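Local coordinates for glycerol dehydrogenase (Bacillus coagulans, PDB 6CSJ), which probably catalyses the NAD-dependent oxidation of glycerol and related polyols, and in this double mutant has acquired D-lactate dehydrogenase activity, at residues V297-D311 and I352-W366. The protein carries 2 engineered substitutions. Numbering follows the deposited sequence.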
loop_
_atom_site.group_PDB
_atom_site.type_symbol
_atom_site.label_atom_id
_atom_site.label_comp_id
_atom_site.label_asym_id
_atom_site.label_seq_id
_atom_site.Cartn_x
_atom_site.Cartn_y
_atom_site.Cartn_z
ATOM N N VAL A 297 1.376 3.378 -19.990
ATOM C CA VAL A 297 1.496 2.036 -20.561
ATOM C C VAL A 297 2.971 1.708 -20.800
ATOM O O VAL A 297 3.413 0.591 -20.526
ATOM C CB VAL A 297 0.691 1.881 -21.868
ATOM C CG1 VAL A 297 0.940 0.515 -22.512
ATOM C CG2 VAL A 297 -0.804 2.068 -21.596
ATOM N N SER A 298 3.722 2.701 -21.292
ATOM C CA SER A 298 5.152 2.562 -21.560
ATOM C C SER A 298 5.938 2.254 -20.278
ATOM O O SER A 298 6.749 1.321 -20.242
ATOM C CB SER A 298 5.698 3.830 -22.216
ATOM O OG SER A 298 7.090 3.721 -22.476
ATOM N N PHE A 299 5.693 3.039 -19.235
ATOM C CA PHE A 299 6.292 2.777 -17.941
ATOM C C PHE A 299 5.975 1.361 -17.437
ATOM O O PHE A 299 6.878 0.653 -16.980
ATOM C CB PHE A 299 5.859 3.801 -16.887
ATOM C CG PHE A 299 6.266 3.416 -15.505
ATOM C CD1 PHE A 299 7.599 3.487 -15.137
ATOM C CD2 PHE A 299 5.338 2.904 -14.598
ATOM C CE1 PHE A 299 8.004 3.090 -13.865
ATOM C CE2 PHE A 299 5.735 2.507 -13.327
ATOM C CZ PHE A 299 7.065 2.604 -12.957
ATOM N N CYS A 300 4.705 0.960 -17.518
ATOM C CA CYS A 300 4.278 -0.364 -17.041
ATOM C C CYS A 300 4.989 -1.490 -17.801
ATOM O O CYS A 300 5.477 -2.446 -17.189
ATOM C CB CYS A 300 2.756 -0.529 -17.127
ATOM S SG CYS A 300 1.772 0.446 -15.948
ATOM N N LEU A 301 5.075 -1.368 -19.124
ATOM C CA LEU A 301 5.815 -2.355 -19.923
ATOM C C LEU A 301 7.309 -2.394 -19.583
ATOM O O LEU A 301 7.888 -3.468 -19.569
ATOM C CB LEU A 301 5.618 -2.116 -21.424
ATOM C CG LEU A 301 4.202 -2.351 -21.934
ATOM C CD1 LEU A 301 4.074 -1.846 -23.362
ATOM C CD2 LEU A 301 3.793 -3.825 -21.831
ATOM N N SER A 302 7.910 -1.243 -19.281
ATOM C CA SER A 302 9.334 -1.192 -18.925
ATOM C C SER A 302 9.670 -1.924 -17.629
ATOM O O SER A 302 10.745 -2.490 -17.532
ATOM C CB SER A 302 9.850 0.261 -18.857
ATOM O OG SER A 302 9.453 0.914 -17.664
ATOM N N VAL A 303 8.767 -1.907 -16.645
ATOM C CA VAL A 303 9.018 -2.540 -15.331
ATOM C C VAL A 303 8.281 -3.857 -15.091
ATOM O O VAL A 303 8.525 -4.506 -14.077
ATOM C CB VAL A 303 8.740 -1.580 -14.139
ATOM C CG1 VAL A 303 9.632 -0.358 -14.222
ATOM C CG2 VAL A 303 7.277 -1.157 -14.058
ATOM N N GLY A 304 7.386 -4.250 -16.001
ATOM C CA GLY A 304 6.687 -5.542 -15.913
ATOM C C GLY A 304 5.362 -5.499 -15.171
ATOM O O GLY A 304 4.935 -6.505 -14.625
ATOM N N LEU A 305 4.707 -4.336 -15.168
ATOM C CA LEU A 305 3.363 -4.195 -14.613
ATOM C C LEU A 305 2.325 -4.568 -15.687
ATOM O O LEU A 305 2.561 -4.357 -16.874
ATOM C CB LEU A 305 3.136 -2.752 -14.132
ATOM C CG LEU A 305 3.829 -2.382 -12.819
ATOM C CD1 LEU A 305 3.711 -0.888 -12.566
ATOM C CD2 LEU A 305 3.264 -3.170 -11.644
ATOM N N PRO A 306 1.169 -5.116 -15.276
ATOM C CA PRO A 306 0.142 -5.510 -16.248
ATOM C C PRO A 306 -0.595 -4.321 -16.889
ATOM O O PRO A 306 -0.916 -3.347 -16.203
ATOM C CB PRO A 306 -0.817 -6.358 -15.404
ATOM C CG PRO A 306 -0.666 -5.828 -14.028
ATOM C CD PRO A 306 0.774 -5.463 -13.896
ATOM N N VAL A 307 -0.826 -4.407 -18.204
ATOM C CA VAL A 307 -1.650 -3.433 -18.951
ATOM C C VAL A 307 -2.831 -4.080 -19.716
ATOM O O VAL A 307 -3.483 -3.421 -20.519
ATOM C CB VAL A 307 -0.794 -2.593 -19.926
ATOM C CG1 VAL A 307 0.258 -1.814 -19.163
ATOM C CG2 VAL A 307 -0.144 -3.460 -21.014
ATOM N N THR A 308 -3.097 -5.360 -19.466
ATOM C CA THR A 308 -4.258 -6.049 -20.016
ATOM C C THR A 308 -4.848 -6.971 -18.948
ATOM O O THR A 308 -4.209 -7.251 -17.931
ATOM C CB THR A 308 -3.886 -6.900 -21.247
ATOM O OG1 THR A 308 -3.039 -7.987 -20.850
ATOM C CG2 THR A 308 -3.183 -6.072 -22.296
ATOM N N LEU A 309 -6.066 -7.438 -19.206
ATOM C CA LEU A 309 -6.687 -8.486 -18.395
ATOM C C LEU A 309 -5.918 -9.799 -18.511
ATOM O O LEU A 309 -5.793 -10.529 -17.531
ATOM C CB LEU A 309 -8.159 -8.673 -18.786
ATOM C CG LEU A 309 -9.051 -7.491 -18.404
ATOM C CD1 LEU A 309 -10.400 -7.606 -19.104
ATOM C CD2 LEU A 309 -9.228 -7.395 -16.889
ATOM N N GLY A 310 -5.391 -10.083 -19.700
ATOM C CA GLY A 310 -4.460 -11.197 -19.914
ATOM C C GLY A 310 -3.282 -11.191 -18.957
ATOM O O GLY A 310 -2.974 -12.216 -18.352
ATOM N N ASP A 311 -2.649 -10.029 -18.784
ATOM C CA ASP A 311 -1.513 -9.890 -17.854
ATOM C C ASP A 311 -1.897 -10.186 -16.389
ATOM O O ASP A 311 -1.026 -10.502 -15.578
ATOM C CB ASP A 311 -0.881 -8.487 -17.931
ATOM C CG ASP A 311 -0.236 -8.178 -19.282
ATOM O OD1 ASP A 311 -0.023 -9.104 -20.101
ATOM O OD2 ASP A 311 0.073 -6.988 -19.523
ATOM N N ILE A 352 -13.041 -0.629 -18.618
ATOM C CA ILE A 352 -12.248 -1.829 -18.352
ATOM C C ILE A 352 -11.895 -2.565 -19.648
ATOM O O ILE A 352 -10.721 -2.872 -19.895
ATOM C CB ILE A 352 -12.962 -2.759 -17.327
ATOM C CG1 ILE A 352 -12.971 -2.074 -15.950
ATOM C CG2 ILE A 352 -12.280 -4.131 -17.226
ATOM C CD1 ILE A 352 -13.982 -2.634 -14.971
ATOM N N VAL A 353 -12.899 -2.837 -20.471
ATOM C CA VAL A 353 -12.678 -3.595 -21.707
ATOM C C VAL A 353 -11.820 -2.776 -22.680
ATOM O O VAL A 353 -10.953 -3.326 -23.368
ATOM C CB VAL A 353 -14.012 -4.039 -22.351
ATOM C CG1 VAL A 353 -13.793 -4.675 -23.727
ATOM C CG2 VAL A 353 -14.720 -5.013 -21.427
ATOM N N THR A 354 -12.050 -1.463 -22.713
ATOM C CA THR A 354 -11.274 -0.579 -23.580
ATOM C C THR A 354 -9.835 -0.408 -23.064
ATOM O O THR A 354 -8.896 -0.326 -23.867
ATOM C CB THR A 354 -11.992 0.775 -23.785
ATOM O OG1 THR A 354 -13.301 0.529 -24.328
ATOM C CG2 THR A 354 -11.212 1.692 -24.733
ATOM N N ALA A 355 -9.648 -0.389 -21.743
ATOM C CA ALA A 355 -8.297 -0.405 -21.172
ATOM C C ALA A 355 -7.519 -1.641 -21.628
ATOM O O ALA A 355 -6.349 -1.541 -22.024
ATOM C CB ALA A 355 -8.354 -0.339 -19.652
ATOM N N ASP A 356 -8.189 -2.794 -21.581
ATOM C CA ASP A 356 -7.639 -4.044 -22.108
ATOM C C ASP A 356 -7.299 -3.942 -23.603
ATOM O O ASP A 356 -6.223 -4.380 -24.007
ATOM C CB ASP A 356 -8.591 -5.222 -21.822
ATOM C CG ASP A 356 -8.105 -6.521 -22.419
ATOM O OD1 ASP A 356 -7.212 -7.169 -21.827
ATOM O OD2 ASP A 356 -8.613 -6.894 -23.492
ATOM N N SER A 357 -8.189 -3.349 -24.406
ATOM C CA SER A 357 -7.916 -3.139 -25.847
ATOM C C SER A 357 -6.731 -2.191 -26.074
ATOM O O SER A 357 -5.897 -2.461 -26.930
ATOM C CB SER A 357 -9.152 -2.605 -26.598
ATOM O OG SER A 357 -10.309 -3.402 -26.379
ATOM N N VAL A 358 -6.664 -1.091 -25.313
ATOM C CA VAL A 358 -5.546 -0.132 -25.403
ATOM C C VAL A 358 -4.209 -0.800 -25.038
ATOM O O VAL A 358 -3.201 -0.596 -25.715
ATOM C CB VAL A 358 -5.799 1.132 -24.527
ATOM C CG1 VAL A 358 -4.540 1.962 -24.341
ATOM C CG2 VAL A 358 -6.878 2.000 -25.151
ATOM N N GLY A 359 -4.210 -1.596 -23.979
ATOM C CA GLY A 359 -3.015 -2.329 -23.568
ATOM C C GLY A 359 -2.523 -3.319 -24.609
ATOM O O GLY A 359 -1.324 -3.369 -24.904
ATOM N N ARG A 360 -3.458 -4.104 -25.152
ATOM C CA ARG A 360 -3.146 -5.052 -26.225
ATOM C C ARG A 360 -2.591 -4.301 -27.415
ATOM O O ARG A 360 -1.579 -4.700 -27.972
ATOM C CB ARG A 360 -4.372 -5.891 -26.631
ATOM C CG ARG A 360 -4.766 -6.945 -25.604
ATOM C CD ARG A 360 -5.998 -7.720 -26.062
ATOM N NE ARG A 360 -5.689 -8.749 -27.055
ATOM C CZ ARG A 360 -5.765 -8.616 -28.383
ATOM N NH1 ARG A 360 -6.150 -7.476 -28.954
ATOM N NH2 ARG A 360 -5.453 -9.656 -29.156
ATOM N N TYR A 361 -3.230 -3.187 -27.761
ATOM C CA TYR A 361 -2.828 -2.369 -28.910
ATOM C C TYR A 361 -1.381 -1.903 -28.796
ATOM O O TYR A 361 -0.619 -2.047 -29.756
ATOM C CB TYR A 361 -3.776 -1.162 -29.091
ATOM C CG TYR A 361 -3.318 -0.160 -30.126
ATOM C CD1 TYR A 361 -3.615 -0.338 -31.485
ATOM C CD2 TYR A 361 -2.573 0.964 -29.752
ATOM C CE1 TYR A 361 -3.183 0.579 -32.441
ATOM C CE2 TYR A 361 -2.138 1.877 -30.697
ATOM C CZ TYR A 361 -2.448 1.681 -32.037
ATOM O OH TYR A 361 -2.007 2.603 -32.960
ATOM N N TYR A 362 -1.006 -1.357 -27.638
ATOM C CA TYR A 362 0.361 -0.840 -27.439
ATOM C C TYR A 362 1.428 -1.931 -27.263
ATOM O O TYR A 362 2.554 -1.762 -27.723
ATOM C CB TYR A 362 0.405 0.192 -26.300
ATOM C CG TYR A 362 -0.160 1.537 -26.718
ATOM C CD1 TYR A 362 0.481 2.311 -27.687
ATOM C CD2 TYR A 362 -1.329 2.038 -26.145
ATOM C CE1 TYR A 362 -0.028 3.542 -28.081
ATOM C CE2 TYR A 362 -1.843 3.275 -26.530
ATOM C CZ TYR A 362 -1.195 4.017 -27.491
ATOM O OH TYR A 362 -1.697 5.225 -27.875
ATOM N N LYS A 363 1.078 -3.045 -26.623
ATOM C CA LYS A 363 1.961 -4.226 -26.594
ATOM C C LYS A 363 2.337 -4.722 -27.994
ATOM O O LYS A 363 3.492 -5.037 -28.252
ATOM C CB LYS A 363 1.344 -5.373 -25.812
ATOM C CG LYS A 363 1.601 -5.266 -24.311
ATOM C CD LYS A 363 0.831 -6.328 -23.535
ATOM C CE LYS A 363 1.194 -7.757 -23.857
ATOM N NZ LYS A 363 0.442 -8.574 -22.875
ATOM N N GLU A 364 1.357 -4.782 -28.889
ATOM C CA GLU A 364 1.586 -5.255 -30.257
ATOM C C GLU A 364 2.367 -4.220 -31.069
ATOM O O GLU A 364 3.239 -4.579 -31.838
ATOM C CB GLU A 364 0.251 -5.592 -30.944
ATOM C CG GLU A 364 0.225 -6.879 -31.750
ATOM C CD GLU A 364 -1.134 -7.586 -31.704
ATOM O OE1 GLU A 364 -2.141 -7.014 -32.173
ATOM O OE2 GLU A 364 -1.185 -8.714 -31.180
ATOM N N LYS A 365 2.056 -2.942 -30.880
ATOM C CA LYS A 365 2.714 -1.859 -31.614
ATOM C C LYS A 365 4.160 -1.580 -31.176
ATOM O O LYS A 365 4.934 -1.085 -31.991
ATOM C CB LYS A 365 1.876 -0.572 -31.530
ATOM C CG LYS A 365 2.394 0.583 -32.371
ATOM C CD LYS A 365 1.393 1.706 -32.484
ATOM C CE LYS A 365 1.914 2.813 -33.375
ATOM N NZ LYS A 365 2.791 3.751 -32.623
ATOM N N TRP A 366 4.532 -1.892 -29.925
ATOM C CA TRP A 366 5.877 -1.583 -29.392
ATOM C C TRP A 366 6.810 -2.801 -29.193
ATOM O O TRP A 366 6.515 -3.939 -29.565
ATOM C CB TRP A 366 5.736 -0.811 -28.076
ATOM C CG TRP A 366 5.199 0.600 -28.220
ATOM C CD1 TRP A 366 5.230 1.381 -29.340
ATOM C CD2 TRP A 366 4.609 1.409 -27.185
ATOM N NE1 TRP A 366 4.689 2.615 -29.073
ATOM C CE2 TRP A 366 4.306 2.663 -27.759
ATOM C CE3 TRP A 366 4.303 1.191 -25.842
ATOM C CZ2 TRP A 366 3.689 3.699 -27.040
ATOM C CZ3 TRP A 366 3.696 2.242 -25.110
ATOM C CH2 TRP A 366 3.390 3.475 -25.725
ATOM O OXT TRP A 366 7.919 -2.653 -28.688
#
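The indole of W366 meets the last turns of helix 290-303 with its rim. CD1 of L301 lies in the ring plane at the edge, 3.9 Å from W366 CE3, and the backbone N of S298 also sits at that edge. One indole face is taken by CD1 of Y362, four residues earlier in the same segment, offset toward the rim. The Y362 ring in turn has Y361 CD2 over the centre of one face and V358 CG1 at its edge. V297 places CG1 anti to its backbone N (chi1 175°), and this branch packs 3.8 Å from Y362 CB. The other branch of L301, CD2, rests 3.6 Å from K363 CG.

G359, having no side chain, lets the loop approach closely: its CA donates a C-H...O contact to V307 O (3.3 Å). Beside it, T308 CG2 lies 3.8 Å from R360 CG. D356 OD1 accepts from L309 N (2.9 Å) through its anti lone pair. The K363 chain bends at chi3 (62°), which turns NZ toward D311 OD1. The two form a salt bridge at 2.9 Å; as a hydrogen bond this is weak. The loop also bonds back on itself: D311 OD2 accepts from V307 N, and D311 N donates to T308 OG1, an ST motif.

The contact joins the C-terminal helix 345-365 to the end of helix 290-303 and the loop after it, within the C-terminal helical domain of the iron-containing alcohol dehydrogenase fold; the parallel sheet belongs to the other domain. Helix 271-285 adds L280 against V297 and F277 against L309, and helix 162-173 packs on F299 and C300.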